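Local coordinates for pumilio domain-containing protein C56F2.08c (Schizosaccharomyces pombe, PDB 6NX5), which probably binds AU-rich regions in the 3'-untranslated parts of mRNAs, and is represented here by its RNA recognition motif (RRM) domain alone, at residues Gly28-Ile33 with Ala42-Glu47; Ala22-Tyr27 with Ile53-Ala58; Leu6-Leu11 with Val71-Ala76; Asn10-Thr15 with Pro63-His68. All blocks are in the same frame, centred on the assembly; numbering follows the deposited sequence. Where two conformers were deposited one is given.

Interaction 1 of 4, residues Gly28-Ile33 with Ala42-Glu47; sequences GNVKDI and AIVSYE
Lys31 N donates to Ser45 O over 2.7 Å, with an N-H...O angle of 166° that leaves the bond nearly straight. Ser45 answers through its own N, which reaches Asp32 O at 3.0 Å. One residue thus faces two neighbours on the other strand, and Lys31 has a helix-like psi of -37°; both features are consistent with a beta bulge. Beyond it the pairing turns regular: Ile33 and Val44 form a non-hydrogen-bonded antiparallel pair, with Ile33 CA making a CH...O contact to Ile43 O. This is the hairpin of the second and third strands of the RRM fold, with strand 30-35 at the sheet's margin. On the helix side of the sheet, Val30 CG1 meets Val44 CG1 at 4.0 Å, while Val30 CG2 leans on Tyr46 CE2.

Tyr46 has CG anti to its carbonyl carbon (chi1 -64°), and its ring lies edge-on to the turn that leads into strand 30-35. Gly28 C approaches the ring edge, 3.8 Å from Tyr46 CE2, and a beta carbon on Gly28 would crowd that same CE2. The phenol oxygen bonds to Phe24 O. An alanine in place of Tyr46 would probably leave Phe24 O without this partner and open a gap beside Gly28 and Val30. At the strand ends a water accepts from Glu47 N at 2.8 Å and donates to Asn29 O. Lys31 NZ meets the syn side of Asp32 OD2 at 2.7 Å in a salt bridge between sequence neighbours.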
loop_
_atom_site.group_PDB
_atom_site.type_symbol
_atom_site.label_atom_id
_atom_site.label_comp_id
_atom_site.label_asym_id
_atom_site.label_seq_id
_atom_site.Cartn_x
_atom_site.Cartn_y
_atom_site.Cartn_z
ATOM N N GLY A 28 2.285 -0.391 -18.515
ATOM C CA GLY A 28 3.203 -1.494 -18.337
ATOM C C GLY A 28 2.466 -2.748 -17.914
ATOM O O GLY A 28 1.237 -2.823 -17.973
ATOM N N ASN A 29 3.258 -3.738 -17.502
ATOM C CA ASN A 29 2.734 -5.047 -17.115
ATOM C C ASN A 29 2.394 -4.992 -15.631
ATOM O O ASN A 29 3.280 -5.046 -14.782
ATOM C CB ASN A 29 3.745 -6.150 -17.407
ATOM C CG ASN A 29 4.028 -6.313 -18.894
ATOM O OD1 ASN A 29 5.161 -6.124 -19.342
ATOM N ND2 ASN A 29 3.000 -6.664 -19.665
ATOM N N VAL A 30 1.102 -4.887 -15.315
ATOM C CA VAL A 30 0.687 -4.876 -13.916
ATOM C C VAL A 30 0.926 -6.252 -13.311
ATOM O O VAL A 30 0.441 -7.268 -13.827
ATOM C CB VAL A 30 -0.787 -4.474 -13.792
ATOM C CG1 VAL A 30 -1.259 -4.592 -12.340
ATOM C CG2 VAL A 30 -1.002 -3.060 -14.337
ATOM N N LYS A 31 1.654 -6.289 -12.199
ATOM C CA LYS A 31 2.038 -7.553 -11.581
ATOM C C LYS A 31 0.994 -8.056 -10.599
ATOM O O LYS A 31 0.757 -9.265 -10.516
ATOM C CB LYS A 31 3.391 -7.408 -10.870
ATOM C CG LYS A 31 4.119 -8.727 -10.603
ATOM C CD LYS A 31 3.776 -9.313 -9.248
ATOM C CE LYS A 31 4.258 -10.756 -9.123
ATOM N NZ LYS A 31 3.607 -11.488 -7.991
ATOM N N ASP A 32 0.359 -7.151 -9.860
ATOM C CA ASP A 32 -0.608 -7.525 -8.842
ATOM C C ASP A 32 -1.412 -6.284 -8.512
ATOM O O ASP A 32 -0.944 -5.158 -8.712
ATOM C CB ASP A 32 0.071 -8.061 -7.576
ATOM C CG ASP A 32 0.357 -9.546 -7.644
ATOM O OD1 ASP A 32 -0.540 -10.318 -8.041
ATOM O OD2 ASP A 32 1.496 -9.937 -7.321
ATOM N N ILE A 33 -2.619 -6.507 -8.003
ATOM C CA ILE A 33 -3.489 -5.444 -7.502
ATOM C C ILE A 33 -4.096 -5.930 -6.196
ATOM O O ILE A 33 -4.530 -7.081 -6.109
ATOM C CB ILE A 33 -4.598 -5.073 -8.503
ATOM C CG1 ILE A 33 -3.976 -4.533 -9.787
ATOM C CG2 ILE A 33 -5.566 -4.053 -7.890
ATOM C CD1 ILE A 33 -4.950 -4.496 -10.937
ATOM N N ALA A 42 -6.358 1.507 -3.398
ATOM C CA ALA A 42 -5.821 0.249 -3.899
ATOM C C ALA A 42 -4.302 0.342 -3.967
ATOM O O ALA A 42 -3.709 1.416 -3.832
ATOM C CB ALA A 42 -6.401 -0.105 -5.276
ATOM N N ILE A 43 -3.677 -0.821 -4.146
ATOM C CA ILE A 43 -2.236 -0.941 -4.330
ATOM C C ILE A 43 -2.002 -1.652 -5.647
ATOM O O ILE A 43 -2.631 -2.684 -5.923
ATOM C CB ILE A 43 -1.557 -1.716 -3.185
ATOM C CG1 ILE A 43 -1.729 -0.952 -1.881
ATOM C CG2 ILE A 43 -0.071 -1.909 -3.509
ATOM C CD1 ILE A 43 -1.412 -1.786 -0.664
ATOM N N VAL A 44 -1.109 -1.093 -6.467
ATOM C CA VAL A 44 -0.816 -1.612 -7.795
ATOM C C VAL A 44 0.681 -1.833 -7.878
ATOM O O VAL A 44 1.459 -0.942 -7.515
ATOM C CB VAL A 44 -1.253 -0.643 -8.907
ATOM C CG1 VAL A 44 -0.908 -1.222 -10.269
ATOM C CG2 VAL A 44 -2.730 -0.304 -8.799
ATOM N N SER A 45 1.094 -3.007 -8.346
ATOM C CA SER A 45 2.509 -3.323 -8.464
ATOM C C SER A 45 2.919 -3.499 -9.917
ATOM O O SER A 45 2.173 -4.061 -10.729
ATOM C CB SER A 45 2.874 -4.588 -7.674
ATOM O OG SER A 45 2.342 -5.745 -8.285
ATOM N N TYR A 46 4.115 -3.000 -10.225
ATOM C CA TYR A 46 4.842 -3.262 -11.458
ATOM C C TYR A 46 6.201 -3.839 -11.105
ATOM O O TYR A 46 6.853 -3.379 -10.156
ATOM C CB TYR A 46 5.095 -1.998 -12.263
ATOM C CG TYR A 46 3.905 -1.268 -12.802
ATOM C CD1 TYR A 46 3.391 -0.170 -12.130
ATOM C CD2 TYR A 46 3.346 -1.605 -14.039
ATOM C CE1 TYR A 46 2.322 0.555 -12.641
ATOM C CE2 TYR A 46 2.265 -0.877 -14.559
ATOM C CZ TYR A 46 1.764 0.193 -13.862
ATOM O OH TYR A 46 0.704 0.914 -14.362
ATOM N N GLU A 47 6.684 -4.786 -11.906
ATOM C CA GLU A 47 8.052 -5.245 -11.696
ATOM C C GLU A 47 9.058 -4.145 -12.028
ATOM O O GLU A 47 10.057 -3.985 -11.318
ATOM C CB GLU A 47 8.331 -6.505 -12.521
ATOM C CG GLU A 47 9.613 -7.229 -12.143
ATOM C CD GLU A 47 9.473 -8.092 -10.897
ATOM O OE1 GLU A 47 9.983 -9.233 -10.905
ATOM O OE2 GLU A 47 8.858 -7.631 -9.910
HETATM O O HOH W 1 5.312 -6.118 -13.892
#

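Interaction 2 of 4, residues Ala22-Tyr27 with Ile53-Ala58; sequences ALFSAY and IVARDA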
loop_
_atom_site.group_PDB
_atom_site.type_symbol
_atom_site.label_atom_id
_atom_site.label_comp_id
_atom_site.label_asym_id
_atom_site.label_seq_id
_atom_site.Cartn_x
_atom_site.Cartn_y
_atom_site.Cartn_z
ATOM N N ALA A 22 -7.394 -2.465 -15.887
ATOM C CA ALA A 22 -7.582 -1.841 -17.188
ATOM C C ALA A 22 -6.882 -0.490 -17.265
ATOM O O ALA A 22 -6.185 -0.195 -18.242
ATOM C CB ALA A 22 -9.078 -1.693 -17.478
ATOM N N LEU A 23 -7.027 0.329 -16.224
ATOM C CA LEU A 23 -6.448 1.667 -16.243
ATOM C C LEU A 23 -4.926 1.622 -16.164
ATOM O O LEU A 23 -4.238 2.344 -16.894
ATOM C CB LEU A 23 -7.016 2.489 -15.090
ATOM C CG LEU A 23 -6.409 3.862 -14.819
ATOM C CD1 LEU A 23 -6.901 4.870 -15.843
ATOM C CD2 LEU A 23 -6.756 4.306 -13.408
ATOM N N PHE A 24 -4.377 0.780 -15.295
ATOM C CA PHE A 24 -2.934 0.831 -15.099
ATOM C C PHE A 24 -2.163 0.018 -16.136
ATOM O O PHE A 24 -0.958 0.236 -16.306
ATOM C CB PHE A 24 -2.597 0.386 -13.670
ATOM C CG PHE A 24 -2.790 1.476 -12.658
ATOM C CD1 PHE A 24 -1.711 2.261 -12.255
ATOM C CD2 PHE A 24 -4.043 1.750 -12.134
ATOM C CE1 PHE A 24 -1.872 3.270 -11.334
ATOM C CE2 PHE A 24 -4.223 2.784 -11.231
ATOM C CZ PHE A 24 -3.130 3.542 -10.826
ATOM N N SER A 25 -2.827 -0.879 -16.869
ATOM C CA SER A 25 -2.134 -1.612 -17.923
ATOM C C SER A 25 -1.731 -0.734 -19.103
ATOM O O SER A 25 -0.973 -1.198 -19.958
ATOM C CB SER A 25 -2.997 -2.770 -18.424
ATOM O OG SER A 25 -3.165 -3.751 -17.420
ATOM N N ALA A 26 -2.200 0.514 -19.172
ATOM C CA ALA A 26 -1.729 1.406 -20.222
ATOM C C ALA A 26 -0.236 1.691 -20.117
ATOM O O ALA A 26 0.379 2.071 -21.117
ATOM C CB ALA A 26 -2.498 2.724 -20.189
ATOM N N TYR A 27 0.365 1.531 -18.937
ATOM C CA TYR A 27 1.737 1.980 -18.724
ATOM C C TYR A 27 2.735 0.848 -18.535
ATOM O O TYR A 27 3.939 1.108 -18.421
ATOM C CB TYR A 27 1.775 2.933 -17.525
ATOM C CG TYR A 27 0.740 4.007 -17.692
ATOM C CD1 TYR A 27 0.943 5.053 -18.582
ATOM C CD2 TYR A 27 -0.471 3.941 -17.018
ATOM C CE1 TYR A 27 -0.023 6.030 -18.770
ATOM C CE2 TYR A 27 -1.433 4.912 -17.194
ATOM C CZ TYR A 27 -1.206 5.951 -18.066
ATOM O OH TYR A 27 -2.169 6.915 -18.238
ATOM N N ILE A 53 6.981 4.720 -12.440
ATOM C CA ILE A 53 7.168 6.174 -12.504
ATOM C C ILE A 53 6.283 6.777 -13.588
ATOM O O ILE A 53 5.619 7.799 -13.379
ATOM C CB ILE A 53 8.648 6.518 -12.759
ATOM C CG1 ILE A 53 9.509 6.142 -11.555
ATOM C CG2 ILE A 53 8.815 8.024 -13.089
ATOM C CD1 ILE A 53 11.015 6.208 -11.886
ATOM N N VAL A 54 6.273 6.163 -14.768
ATOM C CA VAL A 54 5.478 6.704 -15.868
ATOM C C VAL A 54 3.996 6.690 -15.519
ATOM O O VAL A 54 3.275 7.659 -15.793
ATOM C CB VAL A 54 5.767 5.925 -17.161
ATOM C CG1 VAL A 54 4.696 6.224 -18.236
ATOM C CG2 VAL A 54 7.155 6.307 -17.669
ATOM N N ALA A 55 3.519 5.597 -14.913
ATOM C CA ALA A 55 2.119 5.514 -14.496
ATOM C C ALA A 55 1.782 6.582 -13.465
ATOM O O ALA A 55 0.742 7.255 -13.559
ATOM C CB ALA A 55 1.819 4.117 -13.936
ATOM N N ARG A 56 2.645 6.748 -12.463
ATOM C CA ARG A 56 2.419 7.758 -11.436
ATOM C C ARG A 56 2.340 9.152 -12.052
ATOM O O ARG A 56 1.445 9.939 -11.727
ATOM C CB ARG A 56 3.540 7.671 -10.389
ATOM C CG ARG A 56 3.283 8.452 -9.095
ATOM C CD ARG A 56 3.653 9.931 -9.189
ATOM N NE ARG A 56 4.884 10.142 -9.948
ATOM C CZ ARG A 56 6.106 10.013 -9.446
ATOM N NH1 ARG A 56 6.281 9.699 -8.177
ATOM N NH2 ARG A 56 7.158 10.208 -10.219
ATOM N N ASP A 57 3.283 9.478 -12.936
ATOM C CA ASP A 57 3.272 10.783 -13.594
ATOM C C ASP A 57 2.024 10.967 -14.439
ATOM O O ASP A 57 1.483 12.081 -14.535
ATOM C CB ASP A 57 4.496 10.927 -14.495
ATOM C CG ASP A 57 5.767 11.153 -13.724
ATOM O OD1 ASP A 57 6.833 11.169 -14.367
ATOM O OD2 ASP A 57 5.703 11.301 -12.487
ATOM N N ALA A 58 1.576 9.903 -15.105
ATOM C CA ALA A 58 0.427 10.049 -15.996
ATOM C C ALA A 58 -0.888 10.184 -15.235
ATOM O O ALA A 58 -1.820 10.827 -15.731
ATOM C CB ALA A 58 0.354 8.869 -16.951
#
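Tyr27 lays its ring against Ala55 and Ala58, bringing the turn after the first RRM helix up to the second helix; in this fold both helices pack on the same face of the sheet. The ring gets there because CG stands anti to the carbonyl carbon (chi1 -51°), and a chi2 of -75° sets the plane so that a face is offered to the helix. Ala55 CA lies over that face, 4.2 Å from the ring centroid and 26° off the normal, a CH-pi contact. The opposite face carries Ala26 CB, 3.8 Å above the plane and displaced toward the rim, so the ring is sandwiched between its own turn and helix 49-59.

Val54, Ala55 and Ala58 sit on one side of that helix and divide the tyrosine between them. Val54 CG1 touches Tyr27 CD1 at 3.9 Å. Ala55 CB touches Tyr27 CB at 3.8 Å and also Phe24 CD1 at 4.3 Å. Phe24 points into the core, onto Leu6, Val8, Val44 and Val73, so Ala55 joins the interior aromatic to the one nearer the surface. The type I turn from Phe24 to Tyr27, which connects the two aromatics, is closed by the backbone bond from Tyr27 N to Phe24 O. Packing is tight at the far end of the tyrosine, where the small Ala58 CB lies 3.4 Å from Tyr27 CE1 and 3.4 Å from Tyr27 OH.

Interaction 3 of 4, residues Leu6-Leu11 with Val71-Ala76; sequences LYVSNL and VQVMLA
Tyr7 and Met74 lie side by side and point the same way from a hydrogen-bonded antiparallel pair. The sulfur addresses the ring edge, not a face: Met74 SD is 5.0 Å from the ring centroid and 88° off the normal, an in-plane Met-aromatic contact whose nearest carbon, Tyr7 CD2, is 3.7 Å from SD. A bend at chi3 (55°) also brings Met74 CE to 3.9 Å from Tyr7 CD2. On the same surface Ser9 OG rests on Gln72 CB at 3.2 Å.

The opposite surface is aliphatic. Leu6 forks across the neighbouring strand, CD1 against Val73 CG1 at 3.9 Å and CD2 against Leu75 CD1 at 3.7 Å. Val8 CG1 meets Val71 CG2 at 3.7 Å, and Phe24 from the first helix covers Leu6, Val8 and Val73. Four backbone bonds, two each for the pairs Tyr7-Met74 and Ser9-Gln72, fix the register; the shortest is Tyr7 N to Met74 O at 2.8 Å. Strands one and four thus lie adjacent, as expected for the RRM fold.

In this assembly Tyr7 stacks on Tyr7 of the second subunit, and Met74 packs on Leu36 of that subunit. The sequence from Leu6 to Leu11 matches the RNP2 motif of the RRM, in whose relatives an aromatic at the position of Tyr7 commonly stacks on an RNA base.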
loop_
_atom_site.group_PDB
_atom_site.type_symbol
_atom_site.label_atom_id
_atom_site.label_comp_id
_atom_site.label_asym_id
_atom_site.label_seq_id
_atom_site.Cartn_x
_atom_site.Cartn_y
_atom_site.Cartn_z
ATOM N N LEU A 6 2.569 1.158 -6.108
ATOM C CA LEU A 6 1.823 2.417 -6.156
ATOM C C LEU A 6 0.647 2.316 -5.208
ATOM O O LEU A 6 -0.105 1.330 -5.250
ATOM C CB LEU A 6 1.307 2.712 -7.564
ATOM C CG LEU A 6 2.341 2.814 -8.686
ATOM C CD1 LEU A 6 1.644 3.010 -10.013
ATOM C CD2 LEU A 6 3.335 3.939 -8.462
ATOM N N TYR A 7 0.491 3.329 -4.363
ATOM C CA TYR A 7 -0.676 3.481 -3.508
ATOM C C TYR A 7 -1.632 4.444 -4.198
ATOM O O TYR A 7 -1.278 5.597 -4.452
ATOM C CB TYR A 7 -0.271 3.988 -2.121
ATOM C CG TYR A 7 -1.456 4.352 -1.252
ATOM C CD1 TYR A 7 -2.348 3.386 -0.814
ATOM C CD2 TYR A 7 -1.689 5.669 -0.916
ATOM C CE1 TYR A 7 -3.437 3.731 -0.029
ATOM C CE2 TYR A 7 -2.770 6.024 -0.146
ATOM C CZ TYR A 7 -3.635 5.053 0.289
ATOM O OH TYR A 7 -4.703 5.425 1.067
ATOM N N VAL A 8 -2.823 3.957 -4.524
ATOM C CA VAL A 8 -3.798 4.713 -5.303
ATOM C C VAL A 8 -4.961 5.072 -4.391
ATOM O O VAL A 8 -5.556 4.192 -3.760
ATOM C CB VAL A 8 -4.269 3.905 -6.528
ATOM C CG1 VAL A 8 -5.178 4.756 -7.429
ATOM C CG2 VAL A 8 -3.072 3.377 -7.312
ATOM N N SER A 9 -5.305 6.360 -4.338
ATOM C CA SER A 9 -6.374 6.809 -3.461
ATOM C C SER A 9 -7.307 7.748 -4.215
ATOM O O SER A 9 -7.014 8.224 -5.318
ATOM C CB SER A 9 -5.822 7.474 -2.184
ATOM O OG SER A 9 -4.930 8.536 -2.462
ATOM N N ASN A 10 -8.463 7.977 -3.600
ATOM C CA ASN A 10 -9.561 8.750 -4.195
ATOM C C ASN A 10 -10.084 8.086 -5.463
ATOM O O ASN A 10 -10.317 8.740 -6.480
ATOM C CB ASN A 10 -9.170 10.202 -4.479
ATOM C CG ASN A 10 -10.393 11.093 -4.623
ATOM O OD1 ASN A 10 -11.466 10.734 -4.147
ATOM N ND2 ASN A 10 -10.239 12.241 -5.280
ATOM N N LEU A 11 -10.238 6.770 -5.417
ATOM C CA LEU A 11 -10.992 6.083 -6.450
ATOM C C LEU A 11 -12.475 6.435 -6.338
ATOM O O LEU A 11 -12.961 6.750 -5.251
ATOM C CB LEU A 11 -10.827 4.576 -6.317
ATOM C CG LEU A 11 -9.392 4.109 -6.483
ATOM C CD1 LEU A 11 -9.293 2.608 -6.186
ATOM C CD2 LEU A 11 -8.911 4.436 -7.882
ATOM N N VAL A 71 -7.737 11.534 -9.104
ATOM C CA VAL A 71 -7.164 10.361 -8.443
ATOM C C VAL A 71 -5.769 10.708 -7.942
ATOM O O VAL A 71 -5.054 11.526 -8.527
ATOM C CB VAL A 71 -7.133 9.143 -9.394
ATOM C CG1 VAL A 71 -6.238 9.407 -10.594
ATOM C CG2 VAL A 71 -6.651 7.885 -8.666
ATOM N N GLN A 72 -5.369 10.070 -6.850
ATOM C CA GLN A 72 -4.035 10.235 -6.292
ATOM C C GLN A 72 -3.252 8.949 -6.483
ATOM O O GLN A 72 -3.792 7.858 -6.263
ATOM C CB GLN A 72 -4.108 10.570 -4.803
ATOM C CG GLN A 72 -4.961 11.795 -4.496
ATOM C CD GLN A 72 -4.507 13.006 -5.277
ATOM O OE1 GLN A 72 -3.404 13.506 -5.065
ATOM N NE2 GLN A 72 -5.357 13.498 -6.171
ATOM N N VAL A 73 -1.998 9.078 -6.912
ATOM C CA VAL A 73 -1.102 7.932 -7.092
ATOM C C VAL A 73 0.241 8.278 -6.468
ATOM O O VAL A 73 0.875 9.264 -6.866
ATOM C CB VAL A 73 -0.926 7.550 -8.573
ATOM C CG1 VAL A 73 0.005 6.325 -8.698
ATOM C CG2 VAL A 73 -2.297 7.275 -9.232
ATOM N N MET A 74 0.689 7.449 -5.515
ATOM C CA MET A 74 1.940 7.672 -4.804
ATOM C C MET A 74 2.850 6.476 -5.025
ATOM O O MET A 74 2.447 5.330 -4.785
ATOM C CB MET A 74 1.691 7.897 -3.318
ATOM C CG MET A 74 0.889 9.152 -3.032
ATOM S SD MET A 74 -0.233 9.003 -1.620
ATOM C CE MET A 74 0.896 8.504 -0.321
ATOM N N LEU A 75 4.054 6.745 -5.499
ATOM C CA LEU A 75 5.049 5.699 -5.692
ATOM C C LEU A 75 5.804 5.475 -4.389
ATOM O O LEU A 75 6.453 6.397 -3.876
ATOM C CB LEU A 75 5.988 6.113 -6.827
ATOM C CG LEU A 75 7.241 5.290 -7.047
ATOM C CD1 LEU A 75 6.887 3.849 -7.375
ATOM C CD2 LEU A 75 8.026 5.935 -8.185
ATOM N N ALA A 76 5.764 4.242 -3.877
ATOM C CA ALA A 76 6.533 3.947 -2.680
ATOM C C ALA A 76 8.018 3.899 -3.026
ATOM O O ALA A 76 8.410 3.751 -4.186
ATOM C CB ALA A 76 6.109 2.606 -2.063
#

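Interaction 4 of 4, residues Asn10-Thr15 with Pro63-His68; sequences NLPVGT and PVFENH
His68 extends its imidazole toward Asn10 and Pro12 with CG anti to the backbone N (chi1 -179°), whereas Phe65 holds CG anti to its carbonyl carbon (chi1 -64°), and both rings rest on the pyrrolidine of Pro12, from directions roughly at right angles. The polar link is His68 NE2 to Asn10 O, a short 2.6 Å bond whose N-H...O line is nearly straight. The acceptor lies in the imidazole plane, but the donor stands well above the carbonyl plane, 50° out of it. Beside this bond Asn10 OD1 comes within 3.2 Å of His68 CE1, with amide and ring planes steeply inclined. The amide nitrogen of Asn10 is engaged elsewhere, by Pro70 O.

Pro12 meets both aromatics at about a right angle. Its CA lies over the centre of the His68 ring, 4.0 Å above the plane, and its CG is 3.5 Å from His68 CD2. Toward Phe65 it turns CD, 3.8 Å from the ring centroid in a CH-pi contact, and CG, 3.5 Å from Phe65 CG. An alanine in place of His68 would probably leave Asn10 O without this donor and bare one flank of Pro12. Within its own loop Pro12 O accepts from Thr15 OG1 at 2.6 Å and from Thr15 N, both from one face of the carbonyl plane, closing a type II turn.

Phe65 reaches onward to Leu23 of the first helix. The contact therefore ties together two surface loops of the RRM fold, the one joining first strand to first helix and the one joining second helix to the fourth strand, 72-75.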
loop_
_atom_site.group_PDB
_atom_site.type_symbol
_atom_site.label_atom_id
_atom_site.label_comp_id
_atom_site.label_asym_id
_atom_site.label_seq_id
_atom_site.Cartn_x
_atom_site.Cartn_y
_atom_site.Cartn_z
ATOM N N ASN A 10 -8.463 7.977 -3.600
ATOM C CA ASN A 10 -9.561 8.750 -4.195
ATOM C C ASN A 10 -10.084 8.086 -5.463
ATOM O O ASN A 10 -10.317 8.740 -6.480
ATOM C CB ASN A 10 -9.170 10.202 -4.479
ATOM C CG ASN A 10 -10.393 11.093 -4.623
ATOM O OD1 ASN A 10 -11.466 10.734 -4.147
ATOM N ND2 ASN A 10 -10.239 12.241 -5.280
ATOM N N LEU A 11 -10.238 6.770 -5.417
ATOM C CA LEU A 11 -10.992 6.083 -6.450
ATOM C C LEU A 11 -12.475 6.435 -6.338
ATOM O O LEU A 11 -12.961 6.750 -5.251
ATOM C CB LEU A 11 -10.827 4.576 -6.317
ATOM C CG LEU A 11 -9.392 4.109 -6.483
ATOM C CD1 LEU A 11 -9.293 2.608 -6.186
ATOM C CD2 LEU A 11 -8.911 4.436 -7.882
ATOM N N PRO A 12 -13.213 6.390 -7.447
ATOM C CA PRO A 12 -14.676 6.481 -7.353
ATOM C C PRO A 12 -15.204 5.359 -6.476
ATOM O O PRO A 12 -14.673 4.247 -6.482
ATOM C CB PRO A 12 -15.135 6.329 -8.806
ATOM C CG PRO A 12 -13.984 6.797 -9.612
ATOM C CD PRO A 12 -12.750 6.362 -8.847
ATOM N N VAL A 13 -16.252 5.654 -5.702
ATOM C CA VAL A 13 -16.816 4.612 -4.855
ATOM C C VAL A 13 -17.274 3.458 -5.735
ATOM O O VAL A 13 -17.769 3.655 -6.853
ATOM C CB VAL A 13 -17.959 5.158 -3.980
ATOM C CG1 VAL A 13 -17.486 6.370 -3.191
ATOM C CG2 VAL A 13 -19.177 5.503 -4.820
ATOM N N GLY A 14 -17.041 2.238 -5.261
ATOM C CA GLY A 14 -17.389 1.060 -6.026
ATOM C C GLY A 14 -16.412 0.658 -7.110
ATOM O O GLY A 14 -16.707 -0.283 -7.855
ATOM N N THR A 15 -15.266 1.333 -7.235
ATOM C CA THR A 15 -14.288 0.953 -8.254
ATOM C C THR A 15 -13.755 -0.448 -7.988
ATOM O O THR A 15 -13.287 -0.748 -6.886
ATOM C CB THR A 15 -13.124 1.944 -8.292
ATOM O OG1 THR A 15 -13.611 3.251 -8.635
ATOM C CG2 THR A 15 -12.104 1.510 -9.322
ATOM N N PRO A 63 -8.164 13.744 -13.026
ATOM C CA PRO A 63 -9.530 13.207 -13.022
ATOM C C PRO A 63 -9.725 12.222 -14.162
ATOM O O PRO A 63 -10.258 12.586 -15.217
ATOM C CB PRO A 63 -10.411 14.455 -13.191
ATOM C CG PRO A 63 -9.468 15.648 -13.038
ATOM C CD PRO A 63 -8.117 15.153 -13.441
ATOM N N VAL A 64 -9.290 10.971 -13.971
ATOM C CA VAL A 64 -9.332 9.993 -15.055
ATOM C C VAL A 64 -10.662 9.267 -15.149
ATOM O O VAL A 64 -10.901 8.565 -16.143
ATOM C CB VAL A 64 -8.192 8.964 -14.909
ATOM C CG1 VAL A 64 -6.877 9.677 -14.757
ATOM C CG2 VAL A 64 -8.433 8.067 -13.722
ATOM N N PHE A 65 -11.537 9.419 -14.159
ATOM C CA PHE A 65 -12.866 8.829 -14.159
ATOM C C PHE A 65 -13.900 9.928 -14.351
ATOM O O PHE A 65 -13.686 11.076 -13.951
ATOM C CB PHE A 65 -13.151 8.084 -12.850
ATOM C CG PHE A 65 -12.254 6.895 -12.613
ATOM C CD1 PHE A 65 -11.109 7.021 -11.845
ATOM C CD2 PHE A 65 -12.573 5.652 -13.137
ATOM C CE1 PHE A 65 -10.274 5.929 -11.621
ATOM C CE2 PHE A 65 -11.745 4.553 -12.908
ATOM C CZ PHE A 65 -10.602 4.696 -12.148
ATOM N N GLU A 66 -15.020 9.572 -14.972
ATOM C CA GLU A 66 -16.055 10.565 -15.222
ATOM C C GLU A 66 -16.735 10.977 -13.925
ATOM O O GLU A 66 -16.971 10.151 -13.039
ATOM C CB GLU A 66 -17.096 10.034 -16.200
ATOM C CG GLU A 66 -18.047 11.137 -16.653
ATOM C CD GLU A 66 -19.157 10.646 -17.560
ATOM O OE1 GLU A 66 -19.261 9.420 -17.777
ATOM O OE2 GLU A 66 -19.927 11.495 -18.054
ATOM N N ASN A 67 -17.053 12.275 -13.824
ATOM C CA ASN A 67 -17.820 12.844 -12.713
ATOM C C ASN A 67 -17.164 12.590 -11.365
ATOM O O ASN A 67 -17.840 12.428 -10.344
ATOM C CB ASN A 67 -19.258 12.330 -12.721
ATOM C CG ASN A 67 -20.104 13.074 -13.705
ATOM O OD1 ASN A 67 -19.977 14.291 -13.832
ATOM N ND2 ASN A 67 -20.943 12.353 -14.441
ATOM N N HIS A 68 -15.839 12.570 -11.356
ATOM C CA HIS A 68 -15.078 12.344 -10.146
ATOM C C HIS A 68 -13.842 13.227 -10.179
ATOM O O HIS A 68 -13.286 13.503 -11.246
ATOM C CB HIS A 68 -14.696 10.866 -10.014
ATOM C CG HIS A 68 -13.930 10.550 -8.772
ATOM N ND1 HIS A 68 -14.385 10.879 -7.515
ATOM C CD2 HIS A 68 -12.740 9.929 -8.595
ATOM C CE1 HIS A 68 -13.503 10.474 -6.614
ATOM N NE2 HIS A 68 -12.497 9.896 -7.244
#

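How the interactions relate
Interactions 1 and 3 are neighbours within one sheet: strands 42-46 and 4-9 pair directly, Val44 O to Leu6 N and Ala42 O to Val8 N both measuring 2.8 Å. Interaction 2 covers the helix-side face of that sheet, its centre about 10 Å from that of interaction 1 and 11 Å from that of interaction 3; Phe24 CZ reaches Val8 CG2 at 3.5 Å, and Val30 CG2 packs on Phe24 C at 3.7 Å. Interaction 4 shares Asn10 and Leu11 with interaction 3 and lies about 19 Å, centre to centre, from interaction 1, across the domain's middle. Interactions 1 and 3 both touch the second subunit, through residues including Ile43 and Tyr7.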